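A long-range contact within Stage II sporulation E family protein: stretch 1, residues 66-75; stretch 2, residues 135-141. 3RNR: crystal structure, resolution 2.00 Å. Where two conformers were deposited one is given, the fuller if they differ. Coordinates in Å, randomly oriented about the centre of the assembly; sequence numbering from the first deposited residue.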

ATOM      1  N   ILE B  66     -10.222   0.941 -26.404  1.00 49.84           N
ATOM      2  CA  ILE B  66     -10.067  -0.454 -25.981  1.00 36.09           C
ATOM      3  C   ILE B  66     -11.073  -1.082 -24.982  1.00 38.25           C
ATOM      4  O   ILE B  66     -10.757  -2.109 -24.383  1.00 34.95           O
ATOM      5  CB  ILE B  66      -8.610  -0.809 -25.617  1.00 42.71           C
ATOM      6  CG1 ILE B  66      -8.078   0.104 -24.519  1.00 37.07           C
ATOM      7  CG2 ILE B  66      -7.725  -0.715 -26.852  1.00 43.72           C
ATOM      8  CD1 ILE B  66      -6.674  -0.271 -24.091  1.00 38.39           C
ATOM      9  N   LEU B  67     -12.172  -0.401 -24.663  1.00 39.50           N
ATOM     10  CA  LEU B  67     -13.065  -0.884 -23.603  1.00 41.83           C
ATOM     11  C   LEU B  67     -13.451  -2.344 -23.791  1.00 43.78           C
ATOM     12  O   LEU B  67     -13.870  -2.751 -24.868  1.00 37.90           O
ATOM     13  CB  LEU B  67     -14.332  -0.037 -23.530  1.00 40.30           C
ATOM     14  CG  LEU B  67     -15.356  -0.467 -22.471  1.00 45.79           C
ATOM     15  CD1 LEU B  67     -14.754  -0.381 -21.072  1.00 40.70           C
ATOM     16  CD2 LEU B  67     -16.626   0.383 -22.563  1.00 42.27           C
ATOM     17  N   GLY B  68     -13.297  -3.136 -22.733  1.00 33.50           N
ATOM     18  CA  GLY B  68     -13.665  -4.539 -22.782  1.00 30.39           C
ATOM     19  C   GLY B  68     -12.527  -5.415 -23.259  1.00 34.79           C
ATOM     20  O   GLY B  68     -12.583  -6.631 -23.144  1.00 31.69           O
ATOM     21  N   ARG B  69     -11.504  -4.792 -23.835  0.56 30.49           N
ATOM     22  CA  ARG B  69     -10.344  -5.535 -24.324  0.56 33.74           C
ATOM     23  C   ARG B  69      -9.115  -5.495 -23.410  0.56 32.85           C
ATOM     24  O   ARG B  69      -8.066  -6.064 -23.736  0.56 28.51           O
ATOM     25  CB  ARG B  69      -9.997  -5.101 -25.754  0.56 34.51           C
ATOM     26  CG  ARG B  69     -11.054  -5.506 -26.770  0.56 36.16           C
ATOM     27  CD  ARG B  69     -10.467  -5.556 -28.174  0.56 36.69           C
ATOM     28  NE  ARG B  69     -10.090  -4.235 -28.656  0.56 48.98           N
ATOM     29  CZ  ARG B  69      -9.189  -4.017 -29.608  0.56 50.84           C
ATOM     30  NH1 ARG B  69      -8.913  -2.778 -29.982  0.56 45.68           N
ATOM     31  NH2 ARG B  69      -8.561  -5.037 -30.179  0.56 53.40           N
ATOM     32  N   THR B  70      -9.249  -4.810 -22.277  1.00 29.46           N
ATOM     33  CA  THR B  70      -8.172  -4.679 -21.306  1.00 27.18           C
ATOM     34  C   THR B  70      -8.839  -4.740 -19.922  1.00 29.69           C
ATOM     35  O   THR B  70      -9.986  -4.338 -19.763  1.00 30.40           O
ATOM     36  CB  THR B  70      -7.415  -3.330 -21.473  1.00 29.77           C
ATOM     37  OG1 THR B  70      -6.380  -3.204 -20.477  1.00 28.66           O
ATOM     38  CG2 THR B  70      -8.372  -2.160 -21.369  1.00 30.08           C
ATOM     39  N   GLY B  71      -8.139  -5.239 -18.920  1.00 28.90           N
ATOM     40  CA  GLY B  71      -8.765  -5.335 -17.613  1.00 24.86           C
ATOM     41  C   GLY B  71      -7.858  -5.900 -16.550  1.00 29.37           C
ATOM     42  O   GLY B  71      -6.720  -6.267 -16.832  1.00 25.94           O
ATOM     43  N   ALA B  72      -8.370  -5.984 -15.323  1.00 21.84           N
ATOM     44  CA  ALA B  72      -7.599  -6.546 -14.227  1.00 23.24           C
ATOM     45  C   ALA B  72      -8.545  -7.296 -13.312  1.00 19.46           C
ATOM     46  O   ALA B  72      -9.753  -7.096 -13.377  1.00 22.36           O
ATOM     47  CB  ALA B  72      -6.883  -5.420 -13.457  1.00 22.01           C
ATOM     48  N   THR B  73      -8.002  -8.153 -12.455  1.00 21.05           N
ATOM     49  CA  THR B  73      -8.806  -8.805 -11.420  1.00 24.02           C
ATOM     50  C   THR B  73      -8.230  -8.302 -10.108  1.00 28.02           C
ATOM     51  O   THR B  73      -7.089  -7.835 -10.076  1.00 22.93           O
ATOM     52  CB  THR B  73      -8.684 -10.337 -11.468  1.00 22.64           C
ATOM     53  OG1 THR B  73      -7.299 -10.702 -11.382  1.00 28.66           O
ATOM     54  CG2 THR B  73      -9.242 -10.860 -12.786  1.00 25.35           C
HETATM   55  N   MSE B  74      -9.013  -8.335  -9.040  1.00 23.03           N
HETATM   56  CA  MSE B  74      -8.493  -7.827  -7.773  1.00 25.33           C
HETATM   57  C   MSE B  74      -9.249  -8.402  -6.586  1.00 26.47           C
HETATM   58  O   MSE B  74     -10.370  -8.879  -6.731  1.00 22.53           O
HETATM   59  CB  MSE B  74      -8.587  -6.296  -7.761  1.00 22.07           C
HETATM   60  CG  MSE B  74     -10.017  -5.770  -7.732  1.00 22.66           C
HETATM   61 SE   MSE B  74     -10.087  -3.827  -7.740  0.78 30.54          SE
HETATM   62  CE  MSE B  74      -9.306  -3.505  -5.986  1.00 37.13           C
ATOM     63  N   ALA B  75      -8.631  -8.351  -5.411  1.00 20.53           N
ATOM     64  CA  ALA B  75      -9.331  -8.662  -4.181  1.00 20.21           C
ATOM     65  C   ALA B  75      -8.858  -7.659  -3.143  1.00 24.71           C
ATOM     66  O   ALA B  75      -7.682  -7.293  -3.123  1.00 22.45           O
ATOM     67  CB  ALA B  75      -9.030 -10.092  -3.730  1.00 19.87           C
ATOM     68  N   SER B 135     -16.160 -11.805 -14.863  1.00 26.88           N
ATOM     69  CA  SER B 135     -16.258 -10.471 -14.278  1.00 30.12           C
ATOM     70  C   SER B 135     -14.847  -9.966 -14.000  1.00 29.33           C
ATOM     71  O   SER B 135     -14.045 -10.697 -13.444  1.00 28.35           O
ATOM     72  CB  SER B 135     -17.098 -10.501 -12.996  1.00 26.10           C
ATOM     73  OG  SER B 135     -17.404  -9.175 -12.580  1.00 30.00           O
ATOM     74  N   PHE B 136     -14.535  -8.738 -14.413  1.00 27.33           N
ATOM     75  CA  PHE B 136     -13.193  -8.185 -14.214  1.00 28.43           C
ATOM     76  C   PHE B 136     -13.295  -6.672 -14.184  1.00 30.96           C
ATOM     77  O   PHE B 136     -14.290  -6.103 -14.649  1.00 26.33           O
ATOM     78  CB  PHE B 136     -12.209  -8.647 -15.317  1.00 25.41           C
ATOM     79  CG  PHE B 136     -12.598  -8.212 -16.714  1.00 28.37           C
ATOM     80  CD1 PHE B 136     -12.158  -6.996 -17.227  1.00 26.52           C
ATOM     81  CD2 PHE B 136     -13.395  -9.026 -17.517  1.00 33.65           C
ATOM     82  CE1 PHE B 136     -12.513  -6.583 -18.529  1.00 30.47           C
ATOM     83  CE2 PHE B 136     -13.759  -8.628 -18.824  1.00 29.89           C
ATOM     84  CZ  PHE B 136     -13.316  -7.403 -19.321  1.00 32.67           C
ATOM     85  N   ILE B 137     -12.272  -6.025 -13.632  1.00 23.03           N
ATOM     86  CA  ILE B 137     -12.246  -4.580 -13.544  1.00 24.99           C
ATOM     87  C   ILE B 137     -11.933  -4.072 -14.937  1.00 24.81           C
ATOM     88  O   ILE B 137     -10.880  -4.397 -15.506  1.00 23.90           O
ATOM     89  CB  ILE B 137     -11.149  -4.085 -12.559  1.00 31.95           C
ATOM     90  CG1 ILE B 137     -11.308  -4.751 -11.185  1.00 18.61           C
ATOM     91  CG2 ILE B 137     -11.191  -2.564 -12.428  1.00 27.67           C
ATOM     92  CD1 ILE B 137     -12.663  -4.419 -10.506  1.00 21.46           C
ATOM     93  N   GLY B 138     -12.831  -3.247 -15.469  1.00 26.59           N
ATOM     94  CA  GLY B 138     -12.757  -2.809 -16.851  1.00 26.71           C
ATOM     95  C   GLY B 138     -13.805  -3.444 -17.751  1.00 33.15           C
ATOM     96  O   GLY B 138     -13.911  -3.113 -18.940  1.00 29.19           O
ATOM     97  N   ILE B 139     -14.605  -4.345 -17.198  1.00 27.41           N
ATOM     98  CA  ILE B 139     -15.656  -4.972 -18.002  1.00 27.82           C
ATOM     99  C   ILE B 139     -16.690  -3.897 -18.374  1.00 34.06           C
ATOM    100  O   ILE B 139     -16.884  -2.939 -17.631  1.00 29.61           O
ATOM    101  CB  ILE B 139     -16.311  -6.143 -17.237  1.00 27.98           C
ATOM    102  CG1 ILE B 139     -17.177  -6.997 -18.172  1.00 32.93           C
ATOM    103  CG2 ILE B 139     -17.089  -5.617 -16.035  1.00 27.31           C
ATOM    104  CD1 ILE B 139     -17.665  -8.308 -17.529  1.00 33.25           C
ATOM    105  N   GLU B 140     -17.349  -4.035 -19.520  1.00 30.50           N
ATOM    106  CA  GLU B 140     -18.210  -2.947 -19.989  1.00 38.64           C
ATOM    107  C   GLU B 140     -19.249  -2.497 -18.952  1.00 35.88           C
ATOM    108  O   GLU B 140     -19.485  -1.306 -18.767  1.00 37.91           O
ATOM    109  CB  GLU B 140     -18.880  -3.311 -21.320  1.00 42.49           C
ATOM    110  CG  GLU B 140     -19.850  -2.260 -21.809  1.00 65.04           C
ATOM    111  CD  GLU B 140     -20.525  -2.651 -23.109  1.00 85.08           C
ATOM    112  OE1 GLU B 140     -21.693  -2.256 -23.311  1.00 90.40           O
ATOM    113  OE2 GLU B 140     -19.887  -3.349 -23.927  1.00 93.75           O
ATOM    114  N   ASN B 141     -19.884  -3.454 -18.292  1.00 34.63           N
ATOM    115  CA  ASN B 141     -20.829  -3.156 -17.223  1.00 32.55           C
ATOM    116  C   ASN B 141     -20.537  -4.089 -16.054  1.00 31.24           C
ATOM    117  O   ASN B 141     -20.748  -5.284 -16.180  1.00 34.50           O
ATOM    118  CB  ASN B 141     -22.252  -3.405 -17.753  1.00 43.95           C
ATOM    119  CG  ASN B 141     -23.332  -3.024 -16.760  1.00 64.19           C
ATOM    120  OD1 ASN B 141     -23.114  -2.206 -15.864  1.00 73.85           O
ATOM    121  ND2 ASN B 141     -24.518  -3.613 -16.925  1.00 68.20           N
TER
HETATM  122  O   HOH W   1     -11.864  -2.441 -20.519  1.00 29.90           O

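The two stretches meet at a single antiparallel bridge between Ala72, which opens a strand, and Ile137, which lies in a segment without regular secondary structure. The pair is closed by two backbone hydrogen bonds: Ile137 N donates to Ala72 O at 2.7 Å, and Ala72 N donates to Ile137 O at 3.0 Å. This is a single bridge. Ile137 also lies within a type II turn from Phe136 to Ile139, held by Ile139 N to Phe136 O at 3.1 Å. A second type II turn, Ile66 to Arg69, is closed by Arg69 N to Ile66 O at 2.8 Å. Each turn has glycine at its third position, Gly138 and Gly68, where positive phi would jam a CB against the preceding carbonyl oxygen.

Between the turns the backbones stand too far apart for direct bonding: Gly68 N and Gly138 O are 3.8 Å apart. A water fills the gap, accepting from Gly68 N at 2.7 Å and donating to Gly138 O at 2.7 Å and Thr70 O at 2.8 Å, so it satisfies three polar backbone groups at once.

Phe136 points toward stretch 1 and brings its ring obliquely up to the backbone of Gly68, Thr70, Gly71 and Ala72, with CD1 3.8 Å from Gly71 CA and CE1 3.6 Å from Thr70 O. Gly71 makes this possible: a CB there would point toward stretch 2 and fall 2.3 Å from Phe136 CD1 and 3.0 Å from Ile137 O, both clashes. Ile137 also points across, and its CG1 packs 3.8 Å from SE of Met74, a selenomethionine whose long, flexible side chain suits this buried apolar contact. At the more exposed end, Leu67 CD2 lies 4.2 Å from Glu140 CG, so the aliphatic part of the glutamate can meet leucine while its carboxylate extends beyond.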